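Long-range contacts in hypothetical nigD-like protein (Bacteroides caccae, PDB 3QWN), which is of unknown biochemical function but, as a member of the NigD-like family with an OB domain and a beta-sandwich domain, probably acts as an immunity protein: residues 79-84 with 164-169; 98-103 with 185-190; 126-131 with 145-150. All blocks are in the same frame, centred on the assembly; numbering follows the deposited sequence.

Contact 1: 79-84 with 164-169; sequences VTPTPK and LSVPLD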
loop_
_atom_site.group_PDB
_atom_site.type_symbol
_atom_site.label_atom_id
_atom_site.label_comp_id
_atom_site.label_asym_id
_atom_site.label_seq_id
_atom_site.Cartn_x
_atom_site.Cartn_y
_atom_site.Cartn_z
ATOM N N VAL A 79 -2.563 1.452 4.619
ATOM C CA VAL A 79 -3.806 1.804 3.918
ATOM C C VAL A 79 -3.914 0.874 2.725
ATOM O O VAL A 79 -2.937 0.722 1.993
ATOM C CB VAL A 79 -3.842 3.310 3.519
ATOM C CG1 VAL A 79 -5.205 3.720 3.003
ATOM C CG2 VAL A 79 -3.437 4.207 4.689
ATOM N N THR A 80 -5.075 0.236 2.537
ATOM C CA THR A 80 -5.369 -0.626 1.379
ATOM C C THR A 80 -6.495 0.043 0.580
ATOM O O THR A 80 -7.654 -0.353 0.721
ATOM C CB THR A 80 -5.693 -2.090 1.759
ATOM O OG1 THR A 80 -6.665 -2.103 2.803
ATOM C CG2 THR A 80 -4.450 -2.895 2.151
ATOM N N PRO A 81 -6.205 1.119 -0.194
ATOM C CA PRO A 81 -7.298 1.793 -0.908
ATOM C C PRO A 81 -7.692 1.047 -2.181
ATOM O O PRO A 81 -6.847 0.712 -3.033
ATOM C CB PRO A 81 -6.734 3.185 -1.206
ATOM C CG PRO A 81 -5.242 3.000 -1.278
ATOM C CD PRO A 81 -4.894 1.753 -0.476
ATOM N N THR A 82 -9.003 0.779 -2.308
ATOM C CA THR A 82 -9.514 0.129 -3.506
ATOM C C THR A 82 -9.676 1.225 -4.571
ATOM O O THR A 82 -10.336 2.238 -4.283
ATOM C CB THR A 82 -10.809 -0.662 -3.223
ATOM O OG1 THR A 82 -10.536 -1.669 -2.245
ATOM C CG2 THR A 82 -11.363 -1.337 -4.486
ATOM N N PRO A 83 -9.061 1.067 -5.776
ATOM C CA PRO A 83 -9.245 2.087 -6.825
ATOM C C PRO A 83 -10.732 2.263 -7.166
ATOM O O PRO A 83 -11.452 1.281 -7.378
ATOM C CB PRO A 83 -8.449 1.522 -8.019
ATOM C CG PRO A 83 -7.509 0.547 -7.422
ATOM C CD PRO A 83 -8.239 -0.059 -6.270
ATOM N N LYS A 84 -11.193 3.515 -7.156
ATOM C CA LYS A 84 -12.582 3.850 -7.415
ATOM C C LYS A 84 -12.673 5.034 -8.388
ATOM O O LYS A 84 -11.825 5.927 -8.319
ATOM C CB LYS A 84 -13.321 4.156 -6.097
ATOM C CG LYS A 84 -13.703 2.923 -5.289
ATOM C CD LYS A 84 -13.881 3.291 -3.817
ATOM C CE LYS A 84 -13.941 2.083 -2.896
ATOM N NZ LYS A 84 -13.860 2.465 -1.450
ATOM N N LEU A 164 1.044 2.449 1.666
ATOM C CA LEU A 164 -0.127 2.059 0.885
ATOM C C LEU A 164 0.119 0.746 0.126
ATOM O O LEU A 164 1.189 0.541 -0.415
ATOM C CB LEU A 164 -0.486 3.175 -0.131
ATOM C CG LEU A 164 -1.404 4.305 0.344
ATOM C CD1 LEU A 164 -0.695 5.258 1.320
ATOM C CD2 LEU A 164 -1.894 5.082 -0.815
ATOM N N SER A 165 -0.886 -0.119 0.066
ATOM C CA SER A 165 -0.864 -1.357 -0.705
ATOM C C SER A 165 -2.153 -1.357 -1.475
ATOM O O SER A 165 -3.214 -1.575 -0.884
ATOM C CB SER A 165 -0.727 -2.582 0.195
ATOM O OG SER A 165 0.607 -3.051 0.278
ATOM N N VAL A 166 -2.096 -0.937 -2.743
ATOM C CA VAL A 166 -3.272 -0.841 -3.598
ATOM C C VAL A 166 -3.611 -2.243 -4.154
ATOM O O VAL A 166 -2.830 -2.754 -4.970
ATOM C CB VAL A 166 -3.091 0.193 -4.752
ATOM C CG1 VAL A 166 -4.393 0.377 -5.513
ATOM C CG2 VAL A 166 -2.579 1.530 -4.235
ATOM N N PRO A 167 -4.772 -2.856 -3.772
ATOM C CA PRO A 167 -5.135 -4.186 -4.335
ATOM C C PRO A 167 -5.393 -4.150 -5.841
ATOM O O PRO A 167 -6.071 -3.249 -6.319
ATOM C CB PRO A 167 -6.408 -4.563 -3.566
ATOM C CG PRO A 167 -6.969 -3.264 -3.094
ATOM C CD PRO A 167 -5.794 -2.375 -2.816
ATOM N N LEU A 168 -4.858 -5.129 -6.584
ATOM C CA LEU A 168 -4.993 -5.167 -8.044
ATOM C C LEU A 168 -5.784 -6.394 -8.546
ATOM O O LEU A 168 -5.791 -6.676 -9.747
ATOM C CB LEU A 168 -3.597 -5.128 -8.712
ATOM C CG LEU A 168 -2.644 -4.013 -8.320
ATOM C CD1 LEU A 168 -1.251 -4.282 -8.884
ATOM C CD2 LEU A 168 -3.170 -2.658 -8.738
ATOM N N ASP A 169 -6.493 -7.076 -7.638
ATOM C CA ASP A 169 -7.301 -8.269 -7.927
ATOM C C ASP A 169 -8.454 -7.983 -8.901
ATOM O O ASP A 169 -8.779 -8.853 -9.718
ATOM C CB ASP A 169 -7.837 -8.877 -6.620
ATOM C CG ASP A 169 -6.745 -9.142 -5.596
ATOM O OD1 ASP A 169 -5.793 -9.894 -5.916
ATOM O OD2 ASP A 169 -6.794 -8.535 -4.506
#

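Contact 2: 98-103 with 185-190; sequences DPVDVV and FKYYTY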
loop_
_atom_site.group_PDB
_atom_site.type_symbol
_atom_site.label_atom_id
_atom_site.label_comp_id
_atom_site.label_asym_id
_atom_site.label_seq_id
_atom_site.Cartn_x
_atom_site.Cartn_y
_atom_site.Cartn_z
ATOM N N ASP A 98 -3.538 16.777 -1.485
ATOM C CA ASP A 98 -2.506 17.401 -0.654
ATOM C C ASP A 98 -1.140 16.721 -0.959
ATOM O O ASP A 98 -1.108 15.513 -1.197
ATOM C CB ASP A 98 -2.887 17.349 0.835
ATOM C CG ASP A 98 -4.026 18.281 1.176
ATOM O OD1 ASP A 98 -3.992 19.435 0.728
ATOM O OD2 ASP A 98 -4.937 17.859 1.926
ATOM N N PRO A 99 -0.047 17.512 -1.122
ATOM C CA PRO A 99 1.214 16.936 -1.616
ATOM C C PRO A 99 1.852 15.901 -0.727
ATOM O O PRO A 99 1.717 15.927 0.495
ATOM C CB PRO A 99 2.139 18.154 -1.737
ATOM C CG PRO A 99 1.213 19.284 -1.926
ATOM C CD PRO A 99 0.076 18.980 -0.996
ATOM N N VAL A 100 2.547 14.968 -1.386
ATOM C CA VAL A 100 3.326 13.880 -0.804
ATOM C C VAL A 100 4.565 13.697 -1.677
ATOM O O VAL A 100 4.597 14.164 -2.827
ATOM C CB VAL A 100 2.550 12.517 -0.646
ATOM C CG1 VAL A 100 1.245 12.654 0.126
ATOM C CG2 VAL A 100 2.337 11.802 -1.989
ATOM N N ASP A 101 5.564 12.973 -1.150
ATOM C CA ASP A 101 6.708 12.512 -1.914
ATOM C C ASP A 101 6.617 10.993 -1.986
ATOM O O ASP A 101 6.149 10.358 -1.037
ATOM C CB ASP A 101 8.048 12.954 -1.290
ATOM C CG ASP A 101 8.332 14.443 -1.335
ATOM O OD1 ASP A 101 7.804 15.133 -2.250
ATOM O OD2 ASP A 101 9.089 14.917 -0.482
ATOM N N VAL A 102 7.021 10.411 -3.107
ATOM C CA VAL A 102 7.080 8.959 -3.212
ATOM C C VAL A 102 8.529 8.570 -2.853
ATOM O O VAL A 102 9.459 9.042 -3.503
ATOM C CB VAL A 102 6.619 8.407 -4.578
ATOM C CG1 VAL A 102 6.912 6.905 -4.687
ATOM C CG2 VAL A 102 5.132 8.703 -4.816
ATOM N N VAL A 103 8.717 7.777 -1.786
ATOM C CA VAL A 103 10.044 7.300 -1.358
ATOM C C VAL A 103 10.428 6.063 -2.190
ATOM O O VAL A 103 11.537 5.974 -2.671
ATOM C CB VAL A 103 10.041 6.981 0.168
ATOM C CG1 VAL A 103 11.367 6.360 0.606
ATOM C CG2 VAL A 103 9.742 8.237 0.971
ATOM N N PHE A 185 0.522 5.594 -12.501
ATOM C CA PHE A 185 0.242 6.272 -11.244
ATOM C C PHE A 185 0.700 7.735 -11.253
ATOM O O PHE A 185 1.858 8.030 -11.538
ATOM C CB PHE A 185 0.895 5.507 -10.068
ATOM C CG PHE A 185 0.743 6.164 -8.717
ATOM C CD1 PHE A 185 -0.466 6.105 -8.027
ATOM C CD2 PHE A 185 1.808 6.845 -8.133
ATOM C CE1 PHE A 185 -0.601 6.721 -6.783
ATOM C CE2 PHE A 185 1.673 7.451 -6.878
ATOM C CZ PHE A 185 0.467 7.383 -6.213
ATOM N N LYS A 186 -0.233 8.642 -10.910
ATOM C CA LYS A 186 -0.024 10.082 -10.773
ATOM C C LYS A 186 -0.275 10.507 -9.331
ATOM O O LYS A 186 -1.045 9.860 -8.613
ATOM C CB LYS A 186 -0.942 10.863 -11.715
ATOM C CG LYS A 186 -0.423 10.974 -13.142
ATOM C CD LYS A 186 -1.391 11.741 -14.034
ATOM C CE LYS A 186 -1.135 11.504 -15.502
ATOM N NZ LYS A 186 -1.933 12.420 -16.363
ATOM N N TYR A 187 0.366 11.592 -8.904
ATOM C CA TYR A 187 0.217 12.109 -7.530
ATOM C C TYR A 187 0.677 13.558 -7.493
ATOM O O TYR A 187 1.559 13.944 -8.278
ATOM C CB TYR A 187 1.031 11.251 -6.507
ATOM C CG TYR A 187 2.541 11.371 -6.656
ATOM C CD1 TYR A 187 3.211 10.775 -7.725
ATOM C CD2 TYR A 187 3.298 12.096 -5.736
ATOM C CE1 TYR A 187 4.593 10.912 -7.880
ATOM C CE2 TYR A 187 4.677 12.254 -5.893
ATOM C CZ TYR A 187 5.324 11.647 -6.955
ATOM O OH TYR A 187 6.701 11.752 -7.044
ATOM N N TYR A 188 0.094 14.351 -6.592
ATOM C CA TYR A 188 0.493 15.743 -6.429
ATOM C C TYR A 188 1.633 15.822 -5.446
ATOM O O TYR A 188 1.618 15.142 -4.418
ATOM C CB TYR A 188 -0.687 16.621 -6.007
ATOM C CG TYR A 188 -1.596 16.993 -7.166
ATOM C CD1 TYR A 188 -2.440 16.048 -7.751
ATOM C CD2 TYR A 188 -1.630 18.294 -7.665
ATOM C CE1 TYR A 188 -3.296 16.388 -8.795
ATOM C CE2 TYR A 188 -2.460 18.639 -8.736
ATOM C CZ TYR A 188 -3.297 17.681 -9.299
ATOM O OH TYR A 188 -4.152 17.972 -10.349
ATOM N N THR A 189 2.635 16.614 -5.785
ATOM C CA THR A 189 3.863 16.826 -5.012
ATOM C C THR A 189 4.301 18.285 -5.168
ATOM O O THR A 189 3.768 18.993 -6.025
ATOM C CB THR A 189 4.952 15.826 -5.493
ATOM O OG1 THR A 189 6.018 15.768 -4.536
ATOM C CG2 THR A 189 5.463 16.122 -6.906
ATOM N N TYR A 190 5.260 18.737 -4.364
ATOM C CA TYR A 190 5.784 20.098 -4.499
ATOM C C TYR A 190 6.943 20.125 -5.465
ATOM O O TYR A 190 7.783 19.231 -5.411
ATOM C CB TYR A 190 6.247 20.660 -3.146
ATOM C CG TYR A 190 5.127 21.053 -2.209
ATOM C CD1 TYR A 190 4.208 22.047 -2.565
ATOM C CD2 TYR A 190 5.012 20.474 -0.937
ATOM C CE1 TYR A 190 3.188 22.430 -1.691
ATOM C CE2 TYR A 190 4.002 20.858 -0.055
ATOM C CZ TYR A 190 3.102 21.845 -0.430
ATOM O OH TYR A 190 2.103 22.225 0.433
HETATM O O HOH W 1 -0.529 13.565 -3.133
HETATM O O HOH W 2 8.277 12.491 -5.070
#

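Contact 3: 126-131 with 145-150; sequences HVFGIV and MLLYHD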
loop_
_atom_site.group_PDB
_atom_site.type_symbol
_atom_site.label_atom_id
_atom_site.label_comp_id
_atom_site.label_asym_id
_atom_site.label_seq_id
_atom_site.Cartn_x
_atom_site.Cartn_y
_atom_site.Cartn_z
ATOM N N HIS A 126 -5.171 11.756 7.983
ATOM C CA HIS A 126 -4.724 11.835 6.614
ATOM C C HIS A 126 -5.447 10.708 5.897
ATOM O O HIS A 126 -5.334 9.543 6.282
ATOM C CB HIS A 126 -3.194 11.766 6.516
ATOM C CG HIS A 126 -2.514 13.021 6.979
ATOM N ND1 HIS A 126 -1.986 13.932 6.086
ATOM C CD2 HIS A 126 -2.333 13.495 8.233
ATOM C CE1 HIS A 126 -1.477 14.904 6.819
ATOM N NE2 HIS A 126 -1.665 14.686 8.115
ATOM N N VAL A 127 -6.309 11.078 4.955
ATOM C CA VAL A 127 -7.138 10.124 4.226
ATOM C C VAL A 127 -6.557 9.930 2.824
ATOM O O VAL A 127 -6.342 10.897 2.095
ATOM C CB VAL A 127 -8.647 10.537 4.197
ATOM C CG1 VAL A 127 -9.497 9.461 3.522
ATOM C CG2 VAL A 127 -9.171 10.825 5.603
ATOM N N PHE A 128 -6.258 8.663 2.489
ATOM C CA PHE A 128 -5.716 8.252 1.210
ATOM C C PHE A 128 -6.740 7.439 0.420
ATOM O O PHE A 128 -7.534 6.700 1.011
ATOM C CB PHE A 128 -4.435 7.440 1.390
ATOM C CG PHE A 128 -3.301 8.237 1.983
ATOM C CD1 PHE A 128 -2.536 9.098 1.187
ATOM C CD2 PHE A 128 -2.990 8.130 3.337
ATOM C CE1 PHE A 128 -1.508 9.858 1.740
ATOM C CE2 PHE A 128 -1.944 8.873 3.884
ATOM C CZ PHE A 128 -1.228 9.750 3.084
ATOM N N GLY A 129 -6.667 7.568 -0.907
ATOM C CA GLY A 129 -7.465 6.824 -1.860
ATOM C C GLY A 129 -6.782 6.797 -3.213
ATOM O O GLY A 129 -5.746 7.435 -3.412
ATOM N N ILE A 130 -7.359 6.050 -4.150
ATOM C CA ILE A 130 -6.917 5.949 -5.522
ATOM C C ILE A 130 -8.096 6.293 -6.415
ATOM O O ILE A 130 -9.145 5.639 -6.346
ATOM C CB ILE A 130 -6.316 4.551 -5.853
ATOM C CG1 ILE A 130 -4.993 4.268 -5.072
ATOM C CG2 ILE A 130 -6.146 4.360 -7.385
ATOM C CD1 ILE A 130 -3.717 5.163 -5.481
ATOM N N VAL A 131 -7.929 7.339 -7.233
ATOM C CA VAL A 131 -8.921 7.763 -8.216
ATOM C C VAL A 131 -8.590 7.004 -9.502
ATOM O O VAL A 131 -7.512 7.171 -10.064
ATOM C CB VAL A 131 -8.985 9.297 -8.409
ATOM C CG1 VAL A 131 -10.162 9.680 -9.300
ATOM C CG2 VAL A 131 -9.067 10.012 -7.058
HETATM N N MSE A 145 -4.228 5.749 -12.402
HETATM C CA MSE A 145 -4.428 5.932 -10.967
HETATM C C MSE A 145 -3.921 7.277 -10.519
HETATM O O MSE A 145 -2.814 7.670 -10.864
HETATM C CB MSE A 145 -3.729 4.833 -10.175
HETATM C CG MSE A 145 -4.297 3.460 -10.406
HETATM SE SE MSE A 145 -3.551 2.229 -9.134
HETATM C CE MSE A 145 -4.328 0.591 -9.846
ATOM N N LEU A 146 -4.739 7.999 -9.779
ATOM C CA LEU A 146 -4.368 9.288 -9.214
ATOM C C LEU A 146 -4.506 9.185 -7.721
ATOM O O LEU A 146 -5.550 8.745 -7.239
ATOM C CB LEU A 146 -5.222 10.441 -9.772
ATOM C CG LEU A 146 -5.052 11.838 -9.127
ATOM C CD1 LEU A 146 -3.591 12.373 -9.258
ATOM C CD2 LEU A 146 -6.031 12.821 -9.748
ATOM N N LEU A 147 -3.444 9.561 -6.985
ATOM C CA LEU A 147 -3.493 9.523 -5.543
ATOM C C LEU A 147 -4.437 10.606 -5.002
ATOM O O LEU A 147 -4.331 11.785 -5.371
ATOM C CB LEU A 147 -2.093 9.679 -4.906
ATOM C CG LEU A 147 -2.048 9.565 -3.380
ATOM C CD1 LEU A 147 -2.239 8.136 -2.919
ATOM C CD2 LEU A 147 -0.803 10.157 -2.830
ATOM N N TYR A 148 -5.351 10.176 -4.130
ATOM C CA TYR A 148 -6.215 11.032 -3.359
ATOM C C TYR A 148 -5.559 11.168 -1.981
ATOM O O TYR A 148 -5.226 10.151 -1.352
ATOM C CB TYR A 148 -7.634 10.441 -3.267
ATOM C CG TYR A 148 -8.548 11.150 -2.287
ATOM C CD1 TYR A 148 -8.456 10.909 -0.916
ATOM C CD2 TYR A 148 -9.553 12.002 -2.732
ATOM C CE1 TYR A 148 -9.279 11.572 -0.008
ATOM C CE2 TYR A 148 -10.417 12.630 -1.835
ATOM C CZ TYR A 148 -10.271 12.416 -0.472
ATOM O OH TYR A 148 -11.110 13.026 0.429
ATOM N N HIS A 149 -5.357 12.404 -1.520
ATOM C CA HIS A 149 -4.803 12.639 -0.200
ATOM C C HIS A 149 -5.455 13.862 0.406
ATOM O O HIS A 149 -5.290 14.973 -0.100
ATOM C CB HIS A 149 -3.253 12.754 -0.196
ATOM C CG HIS A 149 -2.683 13.184 1.133
ATOM N ND1 HIS A 149 -1.650 14.097 1.209
ATOM C CD2 HIS A 149 -3.069 12.856 2.400
ATOM C CE1 HIS A 149 -1.417 14.272 2.506
ATOM N NE2 HIS A 149 -2.257 13.554 3.257
ATOM N N ASP A 150 -6.196 13.644 1.500
ATOM C CA ASP A 150 -6.842 14.694 2.276
ATOM C C ASP A 150 -6.122 14.798 3.615
ATOM O O ASP A 150 -6.202 13.874 4.423
ATOM C CB ASP A 150 -8.335 14.392 2.453
ATOM C CG ASP A 150 -9.181 15.474 3.110
ATOM O OD1 ASP A 150 -8.685 16.626 3.251
ATOM O OD2 ASP A 150 -10.347 15.176 3.464
#

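Contact 1: 79-84 with 164-169
After strand 68-77 the chain runs irregularly along the edge of strand 158-167, and the two backbones are tied by one short bridge at V79 and L164. Its hydrogen bond is good: S165 N donates to V79 O at 2.9 Å, with 162° at the hydrogen, and the N lies nearly on the C=O axis of V79. L164 CA lies 3.3 Å from V79 O, adding a CA-H...O contact. T80 returns a similar one, its CA sitting 3.3 Å from S165 O.

The side chain of L164 is worth following outward. Its CB stands 4.1 Å from V79 O. CG turns anti to the carbonyl carbon and lies beside the backbone N (chi1 -87°), which places it 4.1 Å from V79 CB. At the tip, with chi2 at 72°, CD2 reaches CG of the P81 ring at 4.0 Å, and the two side chains cross at about a right angle. L164 also packs on M114, L116 and L147, so P81 is laid against the margin of a buried apolar cluster.

Further along, prolines face V166 and P167. V166 points CG1 at CG of P83, 3.7 Å away. P167 sets its CD against the carbonyl P81 O at 3.3 Å, a close fit of ring to backbone. S165 serves another neighbourhood: its OG is hydrogen-bonded to N113 and to R54, a residue of strand 52-63 in the N-terminal part.

K84 goes on to pair by backbone with I130 and E132. The segment 79-84 thus leads from alongside edge strand 158-167 of one sheet into 84-85, which pairs with strand 127-133 in the other, the side closure of a two-sheet beta sandwich.

Contact 2: 98-103 with 185-190
The backbones cross steeply, 112° apart end to end, and come closest where P99 and T189 lie with their CA atoms 4.3 Å from each other. At this crossing Y188 O is gripped three ways: by V100 N at 3.2 Å in a hydrogen bond lying in the carbonyl plane, by a CA-H...O contact from P99, and by a water that also donates to D98 O. T189 takes the other end of V100: its OG1, anti to the backbone N, donates to V100 O at 2.7 Å, approaching from above the carbonyl plane. Both polar backbone atoms of V100 are thus bound.

Two CH-pi contacts set aliphatic groups on tyrosine faces. P99 CG sits 3.5 Å above the Y190 ring, offset toward the rim, while the phenol OH is hydrogen-bonded to E156. V102 CG2 lies over the centre of the Y187 ring, 3.6 Å above its plane, and V100 O meets the edge of that ring. A second water joins Y187 OH, at 2.6 Å, to V102 N.

D98 pairs by backbone with H149 and D101 with N117, so the segment 98-103 is a connection between the two sheets, where the chain moves from one to the other in the beta sandwich.

Contact 3: 126-131 with 145-150
Strands 127-131 and 145-150 run antiparallel at 158° and share a regular ladder. V127 with D150, G129 with Y148 and V131 with L146 are the hydrogen-bonded pairs; F128 with H149 and I130 with L147 alternate with them as non-hydrogen-bonded ones. The bonds at the two ends lie in the carbonyl planes, V131 N to L146 O at 2.8 Å among them, whereas at G129 and Y148 both donors stand above the carbonyl planes.

The tight part is the face carrying F128, I130, L147 and H149, turned toward strands 111-120 and 158-167. H149 CG is anti to the backbone N, while H126 CG and F128 CG lie beside theirs, anti to the carbonyl carbon. F128 and H149 run side by side, their planes only 11° apart but slid so that the rings barely overlap; F128 CE1 hangs over the imidazole face, 3.4 Å from H149 CD2. Rim to rim with that imidazole comes H126, whose ND1 meets H149 NE2 in a straight hydrogen bond of 2.9 Å and 170°. Both outer nitrogens are engaged too, H126 NE2 by D154 and H149 ND1 by D98 O, so neither ring can easily turn; the charge of D154 may polarise the pair. At the other end I130 CG2 nestles 3.7 Å from CG of selenomethionine M145.

On the opposite face looseness is limited to V127, L146 and D150, all partly exposed; Y148 and V131 are still buried. Y148 leans across G129, CB to G129 O 3.6 Å, and V131 CG2 flanks Y148 CB at 4.1 Å.

Joined by a loop holding the short helix 137-140, the strands form an antiparallel hairpin in the five-stranded sheet of the NigD-like C-terminal beta sandwich.

In the fold
Contact 3 lies between the other two, its centre about 10 Å from each of theirs, and along the chain it is nested inside the loops both of them close. Contact 1 joins it at the edge of the sheet, where K84 N probably bonds to I130 O at 3.1 Å, and inside the sandwich, where L164 CD2 packs 3.7 Å from L147 CD1. Contact 2 joins it through two probable hydrogen bonds of 2.8 Å, K186 N to M145 O and D98 O to H149 ND1. The centres of contacts 1 and 2 are about 17 Å apart, and they do not touch. Contact 3 links both into the NigD-like C-terminal beta sandwich, the family region all three share.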